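N-acetylgalactosaminyltransferase 7 (Homo sapiens, PDB 6IWR) is a glycosyltransferase that combines a GT-A fold domain with a ricin-type beta-trefoil lectin domain and holds a manganese(II) ion. Local coordinates at residues A242-A247 / S376-I381; I270-G275 / H380-E385; E410-E415 / K440-H445. All coordinates share one frame; numbering follows the deposited sequence.

Interaction 1 (A242-A247 / S376-I381)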
loop_
_atom_site.group_PDB
_atom_site.type_symbol
_atom_site.label_atom_id
_atom_site.label_comp_id
_atom_site.label_asym_id
_atom_site.label_seq_id
_atom_site.Cartn_x
_atom_site.Cartn_y
_atom_site.Cartn_z
ATOM N N ALA A 242 1.797 -25.802 1.832
ATOM C CA ALA A 242 1.949 -26.385 0.502
ATOM C C ALA A 242 3.022 -25.686 -0.339
ATOM O O ALA A 242 3.151 -25.974 -1.533
ATOM C CB ALA A 242 0.610 -26.388 -0.233
ATOM N N HIS A 243 3.814 -24.795 0.252
ATOM C CA HIS A 243 4.879 -24.084 -0.445
ATOM C C HIS A 243 6.125 -24.078 0.450
ATOM O O HIS A 243 6.613 -23.037 0.891
ATOM C CB HIS A 243 4.426 -22.668 -0.829
ATOM C CG HIS A 243 3.441 -22.066 0.134
ATOM N ND1 HIS A 243 2.096 -21.968 -0.141
ATOM C CD2 HIS A 243 3.607 -21.571 1.388
ATOM C CE1 HIS A 243 1.478 -21.426 0.896
ATOM N NE2 HIS A 243 2.373 -21.174 1.839
ATOM N N CYS A 244 6.654 -25.277 0.714
ATOM C CA CYS A 244 7.807 -25.463 1.587
ATOM C C CYS A 244 8.887 -26.295 0.902
ATOM O O CYS A 244 8.612 -27.100 0.003
ATOM C CB CYS A 244 7.399 -26.147 2.900
ATOM S SG CYS A 244 6.262 -25.162 3.841
ATOM N N GLU A 245 10.130 -26.098 1.360
ATOM C CA GLU A 245 11.273 -26.920 0.953
ATOM C C GLU A 245 12.061 -27.272 2.207
ATOM O O GLU A 245 12.688 -26.413 2.838
ATOM C CB GLU A 245 12.161 -26.219 -0.078
ATOM C CG GLU A 245 11.531 -26.137 -1.448
ATOM C CD GLU A 245 12.402 -25.398 -2.461
ATOM O OE1 GLU A 245 13.500 -25.896 -2.785
ATOM O OE2 GLU A 245 11.996 -24.309 -2.926
ATOM N N VAL A 246 12.024 -28.516 2.559
ATOM C CA VAL A 246 12.618 -28.997 3.797
ATOM C C VAL A 246 14.136 -29.085 3.648
ATOM O O VAL A 246 14.649 -29.525 2.608
ATOM C CB VAL A 246 11.980 -30.361 4.098
ATOM C CG1 VAL A 246 12.886 -31.479 3.629
ATOM C CG2 VAL A 246 11.579 -30.468 5.546
ATOM N N ALA A 247 14.881 -28.659 4.679
ATOM C CA ALA A 247 16.348 -28.696 4.672
ATOM C C ALA A 247 16.884 -30.128 4.814
ATOM O O ALA A 247 16.128 -31.077 5.035
ATOM C CB ALA A 247 16.897 -27.845 5.800
ATOM N N SER A 376 16.489 -28.460 12.727
ATOM C CA SER A 376 15.455 -28.790 11.755
ATOM C C SER A 376 14.995 -27.483 11.121
ATOM O O SER A 376 14.502 -26.590 11.814
ATOM C CB SER A 376 14.309 -29.547 12.425
ATOM O OG SER A 376 13.359 -30.044 11.479
ATOM N N ARG A 377 15.173 -27.361 9.810
ATOM C CA ARG A 377 14.904 -26.123 9.094
ATOM C C ARG A 377 14.003 -26.420 7.911
ATOM O O ARG A 377 14.140 -27.463 7.265
ATOM C CB ARG A 377 16.180 -25.448 8.616
ATOM C CG ARG A 377 17.123 -25.136 9.744
ATOM C CD ARG A 377 18.241 -24.223 9.285
ATOM N NE ARG A 377 17.892 -22.804 9.319
ATOM C CZ ARG A 377 18.423 -21.925 10.169
ATOM N NH1 ARG A 377 19.320 -22.317 11.065
ATOM N NH2 ARG A 377 18.067 -20.652 10.101
ATOM N N VAL A 378 13.064 -25.516 7.659
ATOM C CA VAL A 378 12.151 -25.650 6.541
ATOM C C VAL A 378 11.970 -24.282 5.922
ATOM O O VAL A 378 11.806 -23.287 6.637
ATOM C CB VAL A 378 10.795 -26.227 6.958
ATOM C CG1 VAL A 378 9.933 -26.418 5.714
ATOM C CG2 VAL A 378 10.996 -27.530 7.724
ATOM N N GLY A 379 12.031 -24.237 4.592
ATOM C CA GLY A 379 11.791 -23.013 3.871
ATOM C C GLY A 379 10.324 -22.897 3.493
ATOM O O GLY A 379 9.678 -23.871 3.099
ATOM N N HIS A 380 9.803 -21.677 3.628
ATOM C CA HIS A 380 8.409 -21.345 3.369
ATOM C C HIS A 380 8.428 -20.182 2.391
ATOM O O HIS A 380 9.108 -19.183 2.640
ATOM C CB HIS A 380 7.685 -20.986 4.691
ATOM C CG HIS A 380 6.264 -20.537 4.520
ATOM N ND1 HIS A 380 5.907 -19.209 4.469
ATOM C CD2 HIS A 380 5.110 -21.237 4.386
ATOM C CE1 HIS A 380 4.599 -19.107 4.292
ATOM N NE2 HIS A 380 4.087 -20.324 4.241
ATOM N N ILE A 381 7.733 -20.319 1.262
ATOM C CA ILE A 381 7.688 -19.216 0.306
ATOM C C ILE A 381 6.770 -18.128 0.832
ATOM O O ILE A 381 5.643 -18.397 1.267
ATOM C CB ILE A 381 7.200 -19.673 -1.070
ATOM C CG1 ILE A 381 7.829 -21.004 -1.463
ATOM C CG2 ILE A 381 7.501 -18.580 -2.081
ATOM C CD1 ILE A 381 7.248 -21.588 -2.714
#

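Interaction 2 (I270-G275 / H380-E385)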
loop_
_atom_site.group_PDB
_atom_site.type_symbol
_atom_site.label_atom_id
_atom_site.label_comp_id
_atom_site.label_asym_id
_atom_site.label_seq_id
_atom_site.Cartn_x
_atom_site.Cartn_y
_atom_site.Cartn_z
ATOM N N ILE A 270 11.730 -21.840 10.680
ATOM C CA ILE A 270 11.079 -21.585 9.406
ATOM C C ILE A 270 11.874 -20.510 8.679
ATOM O O ILE A 270 11.898 -19.360 9.120
ATOM C CB ILE A 270 9.625 -21.150 9.598
ATOM C CG1 ILE A 270 8.858 -22.202 10.404
ATOM C CG2 ILE A 270 8.961 -20.938 8.243
ATOM C CD1 ILE A 270 7.364 -21.908 10.485
ATOM N N ASP A 271 12.496 -20.879 7.556
ATOM C CA ASP A 271 13.322 -20.009 6.724
ATOM C C ASP A 271 12.499 -19.444 5.568
ATOM O O ASP A 271 11.481 -20.017 5.181
ATOM C CB ASP A 271 14.537 -20.767 6.154
ATOM C CG ASP A 271 15.581 -21.122 7.216
ATOM O OD1 ASP A 271 15.706 -20.368 8.213
ATOM O OD2 ASP A 271 16.271 -22.161 7.053
ATOM N N VAL A 272 12.987 -18.343 4.980
ATOM C CA VAL A 272 12.249 -17.594 3.961
ATOM C C VAL A 272 12.723 -17.990 2.568
ATOM O O VAL A 272 13.885 -17.752 2.196
ATOM C CB VAL A 272 12.408 -16.076 4.140
ATOM C CG1 VAL A 272 11.679 -15.355 3.016
ATOM C CG2 VAL A 272 11.938 -15.628 5.495
ATOM N N ILE A 273 11.803 -18.528 1.779
ATOM C CA ILE A 273 12.021 -18.768 0.358
ATOM C C ILE A 273 11.473 -17.559 -0.381
ATOM O O ILE A 273 10.287 -17.235 -0.269
ATOM C CB ILE A 273 11.313 -20.051 -0.119
ATOM C CG1 ILE A 273 11.698 -21.277 0.694
ATOM C CG2 ILE A 273 11.606 -20.302 -1.574
ATOM C CD1 ILE A 273 11.033 -22.534 0.140
ATOM N N ASN A 274 12.316 -16.916 -1.172
ATOM C CA ASN A 274 11.887 -15.711 -1.866
ATOM C C ASN A 274 10.907 -16.044 -2.982
ATOM O O ASN A 274 11.257 -16.752 -3.933
ATOM C CB ASN A 274 13.097 -14.988 -2.423
ATOM C CG ASN A 274 12.739 -13.660 -2.971
ATOM O OD1 ASN A 274 11.911 -13.554 -3.869
ATOM N ND2 ASN A 274 13.340 -12.622 -2.430
ATOM N N GLY A 275 9.683 -15.515 -2.882
ATOM C CA GLY A 275 8.617 -15.840 -3.827
ATOM C C GLY A 275 8.870 -15.377 -5.251
ATOM O O GLY A 275 8.134 -15.753 -6.175
ATOM N N HIS A 380 9.803 -21.677 3.628
ATOM C CA HIS A 380 8.409 -21.345 3.369
ATOM C C HIS A 380 8.428 -20.182 2.391
ATOM O O HIS A 380 9.108 -19.183 2.640
ATOM C CB HIS A 380 7.685 -20.986 4.691
ATOM C CG HIS A 380 6.264 -20.537 4.520
ATOM N ND1 HIS A 380 5.907 -19.209 4.469
ATOM C CD2 HIS A 380 5.110 -21.237 4.386
ATOM C CE1 HIS A 380 4.599 -19.107 4.292
ATOM N NE2 HIS A 380 4.087 -20.324 4.241
ATOM N N ILE A 381 7.733 -20.319 1.262
ATOM C CA ILE A 381 7.688 -19.216 0.306
ATOM C C ILE A 381 6.770 -18.128 0.832
ATOM O O ILE A 381 5.643 -18.397 1.267
ATOM C CB ILE A 381 7.200 -19.673 -1.070
ATOM C CG1 ILE A 381 7.829 -21.004 -1.463
ATOM C CG2 ILE A 381 7.501 -18.580 -2.081
ATOM C CD1 ILE A 381 7.248 -21.588 -2.714
ATOM N N TYR A 382 7.217 -16.888 0.738
ATOM C CA TYR A 382 6.443 -15.777 1.257
ATOM C C TYR A 382 5.837 -14.998 0.101
ATOM O O TYR A 382 6.543 -14.657 -0.861
ATOM C CB TYR A 382 7.314 -14.895 2.152
ATOM C CG TYR A 382 7.436 -15.493 3.556
ATOM C CD1 TYR A 382 6.360 -15.455 4.440
ATOM C CD2 TYR A 382 8.616 -16.119 3.984
ATOM C CE1 TYR A 382 6.453 -15.996 5.723
ATOM C CE2 TYR A 382 8.721 -16.668 5.271
ATOM C CZ TYR A 382 7.630 -16.603 6.138
ATOM O OH TYR A 382 7.702 -17.136 7.410
ATOM N N ARG A 383 4.532 -14.726 0.210
ATOM C CA ARG A 383 3.742 -14.126 -0.858
ATOM C C ARG A 383 4.280 -12.770 -1.277
ATOM O O ARG A 383 4.928 -12.063 -0.513
ATOM C CB ARG A 383 2.295 -13.939 -0.429
ATOM C CG ARG A 383 1.295 -14.502 -1.403
ATOM C CD ARG A 383 0.620 -15.669 -0.713
ATOM N NE ARG A 383 0.227 -16.754 -1.599
ATOM C CZ ARG A 383 -0.209 -17.926 -1.143
ATOM N NH1 ARG A 383 -0.276 -18.125 0.165
ATOM N NH2 ARG A 383 -0.566 -18.906 -1.972
ATOM N N LEU A 384 3.957 -12.402 -2.511
ATOM C CA LEU A 384 4.329 -11.127 -3.097
ATOM C C LEU A 384 3.079 -10.286 -3.286
ATOM O O LEU A 384 1.972 -10.815 -3.413
ATOM C CB LEU A 384 5.013 -11.330 -4.448
ATOM C CG LEU A 384 6.110 -12.382 -4.480
ATOM C CD1 LEU A 384 6.654 -12.438 -5.888
ATOM C CD2 LEU A 384 7.207 -12.039 -3.506
ATOM N N GLU A 385 3.247 -8.967 -3.318
ATOM C CA GLU A 385 2.057 -8.180 -3.565
ATOM C C GLU A 385 1.537 -8.483 -4.959
ATOM O O GLU A 385 2.230 -9.061 -5.801
ATOM C CB GLU A 385 2.315 -6.690 -3.414
ATOM C CG GLU A 385 3.659 -6.354 -2.832
ATOM C CD GLU A 385 3.583 -5.954 -1.374
ATOM O OE1 GLU A 385 4.437 -5.157 -0.930
ATOM O OE2 GLU A 385 2.669 -6.437 -0.671
#

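Interaction 3 (E410-E415 / K440-H445)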
loop_
_atom_site.group_PDB
_atom_site.type_symbol
_atom_site.label_atom_id
_atom_site.label_comp_id
_atom_site.label_asym_id
_atom_site.label_seq_id
_atom_site.Cartn_x
_atom_site.Cartn_y
_atom_site.Cartn_z
ATOM N N GLU A 410 -10.659 -16.229 25.975
ATOM C CA GLU A 410 -11.638 -16.500 27.017
ATOM C C GLU A 410 -11.385 -17.844 27.704
ATOM O O GLU A 410 -11.723 -18.015 28.889
ATOM C CB GLU A 410 -13.050 -16.453 26.426
ATOM C CG GLU A 410 -13.727 -15.056 26.370
ATOM C CD GLU A 410 -13.722 -14.321 27.700
ATOM O OE1 GLU A 410 -13.656 -13.063 27.691
ATOM O OE2 GLU A 410 -13.767 -15.003 28.751
ATOM N N VAL A 411 -10.793 -18.815 27.005
ATOM C CA VAL A 411 -10.587 -20.107 27.653
ATOM C C VAL A 411 -9.209 -20.195 28.318
ATOM O O VAL A 411 -9.058 -20.906 29.312
ATOM C CB VAL A 411 -10.837 -21.276 26.665
ATOM C CG1 VAL A 411 -10.325 -20.941 25.321
ATOM C CG2 VAL A 411 -10.151 -22.556 27.148
ATOM N N TRP A 412 -8.213 -19.442 27.843
ATOM C CA TRP A 412 -6.830 -19.668 28.261
ATOM C C TRP A 412 -6.174 -18.515 29.005
ATOM O O TRP A 412 -5.301 -18.772 29.834
ATOM C CB TRP A 412 -5.951 -20.031 27.048
ATOM C CG TRP A 412 -6.309 -21.354 26.465
ATOM C CD1 TRP A 412 -6.912 -21.599 25.252
ATOM C CD2 TRP A 412 -6.152 -22.630 27.095
ATOM N NE1 TRP A 412 -7.127 -22.967 25.095
ATOM C CE2 TRP A 412 -6.667 -23.612 26.212
ATOM C CE3 TRP A 412 -5.646 -23.041 28.334
ATOM C CZ2 TRP A 412 -6.678 -24.963 26.532
ATOM C CZ3 TRP A 412 -5.658 -24.396 28.644
ATOM C CH2 TRP A 412 -6.167 -25.335 27.751
ATOM N N TRP A 413 -6.551 -17.260 28.749
ATOM C CA TRP A 413 -5.781 -16.132 29.272
ATOM C C TRP A 413 -6.177 -15.696 30.676
ATOM O O TRP A 413 -5.530 -14.795 31.223
ATOM C CB TRP A 413 -5.897 -14.910 28.361
ATOM C CG TRP A 413 -5.030 -14.919 27.153
ATOM C CD1 TRP A 413 -4.549 -16.018 26.483
ATOM C CD2 TRP A 413 -4.535 -13.768 26.447
ATOM N NE1 TRP A 413 -3.787 -15.620 25.402
ATOM C CE2 TRP A 413 -3.768 -14.247 25.351
ATOM C CE3 TRP A 413 -4.665 -12.384 26.631
ATOM C CZ2 TRP A 413 -3.128 -13.390 24.452
ATOM C CZ3 TRP A 413 -4.035 -11.535 25.737
ATOM C CH2 TRP A 413 -3.276 -12.041 24.656
ATOM N N ASP A 414 -7.218 -16.277 31.262
ATOM C CA ASP A 414 -7.659 -15.870 32.588
ATOM C C ASP A 414 -7.698 -14.356 32.751
ATOM O O ASP A 414 -8.313 -13.648 31.944
ATOM C CB ASP A 414 -6.760 -16.446 33.674
ATOM C CG ASP A 414 -6.567 -17.934 33.538
ATOM O OD1 ASP A 414 -7.464 -18.593 32.976
ATOM O OD2 ASP A 414 -5.504 -18.437 33.974
ATOM N N GLU A 415 -7.038 -13.857 33.801
ATOM C CA GLU A 415 -7.118 -12.450 34.160
ATOM C C GLU A 415 -6.516 -11.635 33.033
ATOM O O GLU A 415 -6.801 -10.440 32.888
ATOM C CB GLU A 415 -6.409 -12.158 35.491
ATOM C CG GLU A 415 -5.069 -12.854 35.719
ATOM C CD GLU A 415 -5.150 -13.927 36.799
ATOM O OE1 GLU A 415 -4.166 -14.100 37.567
ATOM O OE2 GLU A 415 -6.213 -14.582 36.882
ATOM N N LYS A 440 -14.382 -26.967 30.047
ATOM C CA LYS A 440 -14.379 -28.220 30.797
ATOM C C LYS A 440 -13.100 -29.024 30.548
ATOM O O LYS A 440 -12.570 -29.666 31.471
ATOM C CB LYS A 440 -15.611 -29.044 30.448
ATOM C CG LYS A 440 -15.713 -30.325 31.230
ATOM C CD LYS A 440 -17.106 -30.924 31.113
ATOM C CE LYS A 440 -17.082 -32.447 31.151
ATOM N NZ LYS A 440 -16.319 -32.959 32.293
ATOM N N PHE A 441 -12.593 -29.012 29.312
ATOM C CA PHE A 441 -11.325 -29.681 29.028
ATOM C C PHE A 441 -10.222 -29.191 29.958
ATOM O O PHE A 441 -9.526 -29.988 30.603
ATOM C CB PHE A 441 -10.923 -29.456 27.572
ATOM C CG PHE A 441 -9.549 -29.946 27.251
ATOM C CD1 PHE A 441 -9.347 -31.258 26.827
ATOM C CD2 PHE A 441 -8.448 -29.102 27.380
ATOM C CE1 PHE A 441 -8.071 -31.718 26.541
ATOM C CE2 PHE A 441 -7.173 -29.548 27.077
ATOM C CZ PHE A 441 -6.984 -30.864 26.662
ATOM N N ARG A 442 -10.057 -27.869 30.041
ATOM C CA ARG A 442 -8.995 -27.299 30.859
ATOM C C ARG A 442 -9.160 -27.674 32.325
ATOM O O ARG A 442 -8.177 -27.995 33.005
ATOM C CB ARG A 442 -8.981 -25.789 30.689
ATOM C CG ARG A 442 -7.854 -25.152 31.396
ATOM C CD ARG A 442 -7.890 -23.660 31.211
ATOM N NE ARG A 442 -7.086 -23.002 32.232
ATOM C CZ ARG A 442 -6.917 -21.690 32.308
ATOM N NH1 ARG A 442 -7.493 -20.892 31.419
ATOM N NH2 ARG A 442 -6.163 -21.178 33.271
ATOM N N GLU A 443 -10.393 -27.647 32.834
ATOM C CA GLU A 443 -10.616 -28.035 34.220
ATOM C C GLU A 443 -10.399 -29.528 34.437
ATOM O O GLU A 443 -9.781 -29.926 35.423
ATOM C CB GLU A 443 -12.014 -27.625 34.664
ATOM C CG GLU A 443 -12.026 -26.282 35.379
ATOM C CD GLU A 443 -13.423 -25.712 35.573
ATOM O OE1 GLU A 443 -14.326 -26.028 34.754
ATOM O OE2 GLU A 443 -13.610 -24.944 36.550
ATOM N N ASP A 444 -10.899 -30.373 33.541
ATOM C CA ASP A 444 -10.776 -31.809 33.771
ATOM C C ASP A 444 -9.317 -32.241 33.813
ATOM O O ASP A 444 -8.945 -33.094 34.625
ATOM C CB ASP A 444 -11.538 -32.590 32.700
ATOM C CG ASP A 444 -13.049 -32.553 32.910
ATOM O OD1 ASP A 444 -13.486 -32.118 33.997
ATOM O OD2 ASP A 444 -13.792 -32.927 31.976
ATOM N N HIS A 445 -8.477 -31.661 32.955
ATOM C CA HIS A 445 -7.051 -31.973 32.898
ATOM C C HIS A 445 -6.206 -31.149 33.862
ATOM O O HIS A 445 -4.979 -31.237 33.813
ATOM C CB HIS A 445 -6.528 -31.784 31.473
ATOM C CG HIS A 445 -7.036 -32.811 30.510
ATOM N ND1 HIS A 445 -6.295 -33.908 30.129
ATOM C CD2 HIS A 445 -8.213 -32.904 29.846
ATOM C CE1 HIS A 445 -6.990 -34.631 29.270
ATOM N NE2 HIS A 445 -8.161 -34.049 29.085
#

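Interaction 1 (A242-A247 / S376-I381)
H243 meets both H380 and I381. Its carbonyl O receives the N-H of I381, with N and O 3.0 Å apart and an angle of 168° at the hydrogen. Its CB rests on CD1 of I381 at 3.6 Å. The H243 and H380 side chains lie side by side and point the same way. H380 CG, anti to its backbone N (chi1 176°), carries the imidazole to this place beside H243. The two rings meet obliquely, with planes 67° apart, and their NE2 atoms are 3.1 Å from each other. The NE2 of H380 is hydrogen-bonded to D241, and its side chain is about 3 Å from a bound manganese(II) ion. D241, A242 and H243 correspond to the DXH motif of this family, the counterpart of the GT-A DXD. H380 thus brings this end of the strand pair to the metal, and D241 and H243 probably belong to the same site. C244 is a non-hydrogen-bonded partner of H380. Its SG lies at the edge of the imidazole, 4.1 Å from H380 CD2, and its CB touches CG1 of V378 at 3.8 Å. E245 faces G379 as an antiparallel hydrogen-bonded pair; the N-H of G379 reaches the O of E245 at 2.9 Å. The carboxylate of E245 turns elsewhere, to a salt bridge with R127. V246 returns to the face that carries C244, H380 and V378. Its CG2 meets CG2 of V378 at 3.7 Å, and the two side chains cross obliquely. A247 gives its N-H to the O of R377, while the R377 guanidinium leads away to a salt bridge with D271.

Interaction 2 (I270-G275 / H380-E385)
Y382 carries its CG anti to the carbonyl carbon (chi1 -81°), and V272 carries CG1 anti to the backbone N (chi1 177°). The two side chains cross at about a right angle. CG1 of V272 lies at the edge of the tyrosine ring, 3.3 Å from CD2 of Y382, and CG2 of V272 is 3.4 Å from CE2 of Y382. I270 adds its CG2 against CB of H380 at 3.8 Å. The other face of the sheet holds I273 and I381, whose side chains meet obliquely, CG2 of I273 to CG1 of I381 at 3.8 Å. Further on, CG2 of I381 packs on CA of G275. Three main-chain bonds join the strands in parallel register. H380 N donates to D271 O at 2.8 Å. I273 N donates to H380 O at 2.9 Å. Y382 N reaches I273 O at 3.2 Å. The strand directions differ by 50°, so the pairing is strongly twisted. One face of the Y382 ring also receives ND1 of H380, offset toward the rim. This probably places Y382 in the second shell of the metal site. Strand 264-274 binds both the N-H and the C=O of H380, and Y382 backs its ring. Both are consistent with a fixed place for the imidazole near the manganese.

Interaction 3 (E410-E415 / K440-H445)
R442 reaches across to W412 and D414 with its chain extended from CG to NE. The side chains of R442 and W412 slide past each other in opposite directions. The guanidinium and indole planes are only 12° apart. The contact runs through the aliphatic part of the arginine, with CD of R442 3.5 Å from CZ3 of W412. One face of the same indole carries CG2 of V411, offset toward the rim. Beside the arginine, F441 meets W412 edge to edge, with CE2 of F441 4.4 Å from CH2 of W412. The guanidinium then takes D414 end-on, using both terminal nitrogens, with carboxylate and guanidinium planes turned by 30°. NH2 of R442 gives the straighter bond, to the syn lone pair of D414 OD2 at 2.9 Å and 162°. NH1 of R442 meets OD1 of D414 at 2.8 Å, also on the syn side but out of the carboxylate plane. The same NH1 donates to the carbonyl O of V411, which lies in the guanidinium plane. A main-chain acceptor and a carboxylate thus fix the rotation of the guanidinium, and the arginine would probably favour the ionised carboxylate of D414. OD2 of D414 has a second donor, the backbone N of F450. R442 also packs on C447, which is disulfide-bonded to C366 just beyond helix 355-365. D414 has positive phi, and the arrangement is an end-on bidentate arginine–aspartate salt bridge joining helix 436-444 to the region following helix 400-412.

How the interactions relate
Interaction 1 opens first, at 242-247, and closes a long loop when strand 376-382 returns beside it. Interaction 2 opens within that loop, at 270-275, and ends on the same strand a few residues further on, so the two loops overlap and share H380 and I381. Together they set strand 376-382 between strands 244-246 and 264-274 in the central mixed sheet. V378, R377 and D271 join the two contacts directly. The chain then leaves the sheet for helix 400-412. Interaction 3 follows in series and closes a short loop of 24 residues between two helices. Its centre is about 34 Å from that of interaction 1, and it touches neither earlier contact.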